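Local structure of cytochrome c-554 (1FT5) at residues A136-Y141 / Y164-D169. The protein carries electrons through its four covalently bound hemes during ammonia oxidation, accepting them directly from hydroxylamine oxidoreductase. Sequence-based numbering, arbitrary orientation.
Sequences ACHLNY and YTFKFD. With HEM (protoporphyrin IX containing Fe), chain H.
Phe166 lays its ring over one face of the His138 imidazole in an offset stack, with centroids 4.5 Å apart and planes inclined by 22°. The offset is evident from what lies over the phenyl centre: His138 CB, 3.7 Å from the centroid and 16° off the normal, a CH-pi contact; the closest ring atoms are Phe166 CD1 and His138 ND1, 3.5 Å apart. Phe166 holds CG anti to its backbone N (chi1 -178°), a torsion that lays the ring along the imidazole, and its CZ ends 3.8 Å from the heme methyl carbon CMB. Beside this stack, Leu139, just past the end of helix 131-138, brings CD2 to 3.9 Å from Phe166 CB. His138 NE2 binds the iron at 2.0 Å, with His27 as the second axial ligand of heme 4, and Cys137 SG makes a thioether link to CAC. At the imidazole edge, ND1 donates to a water 2.7 Å away in the ring plane. A second water joins Tyr141 OH to Phe166 N. Phenyl face and water would together be expected to limit the imidazole's turning about the iron-NE2 bond, and the hydrogen bond from ND1 to make the ligand somewhat more electron-donating toward the iron.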
loop_
_atom_site.group_PDB
_atom_site.type_symbol
_atom_site.label_atom_id
_atom_site.label_comp_id
_atom_site.label_asym_id
_atom_site.label_seq_id
_atom_site.Cartn_x
_atom_site.Cartn_y
_atom_site.Cartn_z
ATOM N N ALA A 136 -8.436 -6.402 2.618
ATOM C CA ALA A 136 -7.977 -7.002 3.874
ATOM C C ALA A 136 -7.828 -5.996 5.025
ATOM O O ALA A 136 -7.844 -6.370 6.205
ATOM C CB ALA A 136 -6.664 -7.731 3.626
ATOM N N CYS A 137 -7.666 -4.704 4.677
ATOM C CA CYS A 137 -7.612 -3.676 5.701
ATOM C C CYS A 137 -8.993 -2.942 5.775
ATOM O O CYS A 137 -9.556 -2.773 6.865
ATOM C CB CYS A 137 -6.573 -2.635 5.417
ATOM S SG CYS A 137 -4.934 -3.405 5.456
ATOM N N HIS A 138 -9.530 -2.547 4.622
ATOM C CA HIS A 138 -10.712 -1.702 4.609
ATOM C C HIS A 138 -12.055 -2.397 4.785
ATOM O O HIS A 138 -13.009 -1.747 5.216
ATOM C CB HIS A 138 -10.729 -0.923 3.289
ATOM C CG HIS A 138 -9.776 0.211 3.260
ATOM N ND1 HIS A 138 -10.157 1.477 3.631
ATOM C CD2 HIS A 138 -8.438 0.276 2.962
ATOM C CE1 HIS A 138 -9.078 2.270 3.572
ATOM N NE2 HIS A 138 -8.024 1.588 3.167
ATOM N N LEU A 139 -12.108 -3.674 4.481
ATOM C CA LEU A 139 -13.398 -4.400 4.553
ATOM C C LEU A 139 -13.287 -5.534 5.539
ATOM O O LEU A 139 -14.073 -6.505 5.483
ATOM C CB LEU A 139 -13.755 -4.939 3.149
ATOM C CG LEU A 139 -14.154 -3.855 2.171
ATOM C CD1 LEU A 139 -14.433 -4.527 0.746
ATOM C CD2 LEU A 139 -15.394 -3.139 2.632
ATOM N N ASN A 140 -12.362 -5.405 6.501
ATOM C CA ASN A 140 -12.150 -6.480 7.462
ATOM C C ASN A 140 -12.915 -6.172 8.721
ATOM O O ASN A 140 -12.372 -5.614 9.683
ATOM C CB ASN A 140 -10.661 -6.642 7.795
ATOM C CG ASN A 140 -10.408 -7.914 8.538
ATOM O OD1 ASN A 140 -10.733 -8.982 8.023
ATOM N ND2 ASN A 140 -9.813 -7.847 9.729
ATOM N N TYR A 141 -14.221 -6.484 8.665
ATOM C CA TYR A 141 -15.096 -6.285 9.831
ATOM C C TYR A 141 -16.144 -7.349 9.825
ATOM O O TYR A 141 -16.374 -8.003 8.820
ATOM C CB TYR A 141 -15.740 -4.884 9.901
ATOM C CG TYR A 141 -16.442 -4.411 8.672
ATOM C CD1 TYR A 141 -17.771 -4.721 8.439
ATOM C CD2 TYR A 141 -15.759 -3.620 7.760
ATOM C CE1 TYR A 141 -18.402 -4.223 7.278
ATOM C CE2 TYR A 141 -16.349 -3.150 6.656
ATOM C CZ TYR A 141 -17.635 -3.435 6.403
ATOM O OH TYR A 141 -18.155 -2.863 5.251
ATOM N N TYR A 164 -16.891 5.586 6.234
ATOM C CA TYR A 164 -15.958 4.429 6.201
ATOM C C TYR A 164 -16.413 3.342 5.187
ATOM O O TYR A 164 -15.830 2.237 5.147
ATOM C CB TYR A 164 -15.805 3.833 7.609
ATOM C CG TYR A 164 -15.253 4.797 8.604
ATOM C CD1 TYR A 164 -15.949 5.074 9.774
ATOM C CD2 TYR A 164 -14.059 5.477 8.390
ATOM C CE1 TYR A 164 -15.469 5.995 10.675
ATOM C CE2 TYR A 164 -13.570 6.394 9.274
ATOM C CZ TYR A 164 -14.259 6.673 10.431
ATOM O OH TYR A 164 -13.786 7.629 11.280
ATOM N N THR A 165 -17.478 3.611 4.408
ATOM C CA THR A 165 -17.904 2.685 3.388
ATOM C C THR A 165 -16.777 2.694 2.312
ATOM O O THR A 165 -16.297 3.779 1.888
ATOM C CB THR A 165 -19.204 3.166 2.744
ATOM O OG1 THR A 165 -20.167 3.367 3.795
ATOM C CG2 THR A 165 -19.705 2.145 1.730
ATOM N N PHE A 166 -16.442 1.498 1.860
ATOM C CA PHE A 166 -15.330 1.319 0.947
ATOM C C PHE A 166 -15.729 0.664 -0.327
ATOM O O PHE A 166 -16.222 -0.457 -0.319
ATOM C CB PHE A 166 -14.227 0.466 1.603
ATOM C CG PHE A 166 -13.005 0.280 0.712
ATOM C CD1 PHE A 166 -12.028 1.274 0.678
ATOM C CD2 PHE A 166 -12.857 -0.872 -0.049
ATOM C CE1 PHE A 166 -10.881 1.115 -0.118
ATOM C CE2 PHE A 166 -11.681 -1.030 -0.867
ATOM C CZ PHE A 166 -10.719 -0.018 -0.864
ATOM N N LYS A 167 -15.462 1.346 -1.430
ATOM C CA LYS A 167 -15.811 0.785 -2.727
ATOM C C LYS A 167 -14.509 0.853 -3.541
ATOM O O LYS A 167 -14.058 1.940 -3.908
ATOM C CB LYS A 167 -16.868 1.661 -3.404
ATOM C CG LYS A 167 -18.082 1.834 -2.520
ATOM C CD LYS A 167 -18.969 0.639 -2.676
ATOM C CE LYS A 167 -19.981 0.535 -1.528
ATOM N NZ LYS A 167 -21.194 -0.230 -1.974
ATOM N N PHE A 168 -13.921 -0.306 -3.783
ATOM C CA PHE A 168 -12.636 -0.312 -4.462
ATOM C C PHE A 168 -12.579 0.491 -5.752
ATOM O O PHE A 168 -11.659 1.293 -5.938
ATOM C CB PHE A 168 -12.219 -1.742 -4.764
ATOM C CG PHE A 168 -10.944 -1.814 -5.558
ATOM C CD1 PHE A 168 -9.717 -1.587 -4.969
ATOM C CD2 PHE A 168 -10.991 -2.151 -6.924
ATOM C CE1 PHE A 168 -8.533 -1.690 -5.710
ATOM C CE2 PHE A 168 -9.829 -2.265 -7.645
ATOM C CZ PHE A 168 -8.584 -2.033 -7.048
ATOM N N ASP A 169 -13.552 0.281 -6.628
ATOM C CA ASP A 169 -13.458 0.933 -7.925
ATOM C C ASP A 169 -13.462 2.444 -7.834
ATOM O O ASP A 169 -13.002 3.130 -8.754
ATOM C CB ASP A 169 -14.606 0.464 -8.832
ATOM C CG ASP A 169 -14.424 -0.950 -9.367
ATOM O OD1 ASP A 169 -13.390 -1.635 -9.183
ATOM O OD2 ASP A 169 -15.376 -1.419 -10.017
HETATM C CHA HEM H . -6.927 5.212 4.493
HETATM C CHB HEM H . -7.937 3.628 0.022
HETATM C CHC HEM H . -5.001 -0.177 0.859
HETATM C CHD HEM H . -5.099 0.925 5.610
HETATM C C1A HEM H . -7.374 5.143 3.180
HETATM C C2A HEM H . -8.176 6.161 2.543
HETATM C C3A HEM H . -8.502 5.681 1.318
HETATM C C4A HEM H . -7.865 4.404 1.176
HETATM C CMA HEM H . -9.409 6.354 0.241
HETATM C CAA HEM H . -8.607 7.437 3.116
HETATM C CBA HEM H . -7.605 8.520 2.865
HETATM C CGA HEM H . -7.926 9.878 3.470
HETATM O O1A HEM H . -8.962 10.025 4.196
HETATM O O2A HEM H . -7.136 10.788 3.238
HETATM C C1B HEM H . -7.246 2.405 -0.132
HETATM C C2B HEM H . -7.172 1.656 -1.350
HETATM C C3B HEM H . -6.237 0.633 -1.151
HETATM C C4B HEM H . -5.803 0.764 0.240
HETATM C CMB HEM H . -8.002 1.954 -2.632
HETATM C CAB HEM H . -5.773 -0.440 -2.104
HETATM C CBB HEM H . -5.323 0.106 -3.452
HETATM C C1C HEM H . -4.815 -0.195 2.235
HETATM C C2C HEM H . -4.151 -1.294 2.855
HETATM C C3C HEM H . -4.257 -1.049 4.214
HETATM C C4C HEM H . -4.907 0.238 4.369
HETATM C CMC HEM H . -3.537 -2.483 2.134
HETATM C CAC HEM H . -3.810 -1.934 5.422
HETATM C CBC HEM H . -2.310 -2.390 5.423
HETATM C C1D HEM H . -5.600 2.241 5.698
HETATM C C2D HEM H . -5.599 3.003 6.876
HETATM C C3D HEM H . -6.027 4.231 6.562
HETATM C C4D HEM H . -6.326 4.180 5.165
HETATM C CMD HEM H . -5.169 2.503 8.275
HETATM C CAD HEM H . -6.073 5.390 7.547
HETATM C CBD HEM H . -4.735 6.021 7.943
HETATM C CGD HEM H . -4.890 6.962 9.057
HETATM O O1D HEM H . -5.493 8.010 8.880
HETATM O O2D HEM H . -4.402 6.629 10.128
HETATM N NA HEM H . -7.199 4.084 2.331
HETATM N NB HEM H . -6.421 1.877 0.889
HETATM N NC HEM H . -5.270 0.751 3.143
HETATM N ND HEM H . -6.065 2.958 4.647
HETATM FE FE HEM H . -6.229 2.436 2.739
HETATM O O HOH W 1 -12.539 2.541 4.465
HETATM O O HOH W 2 -17.710 -0.694 3.174
#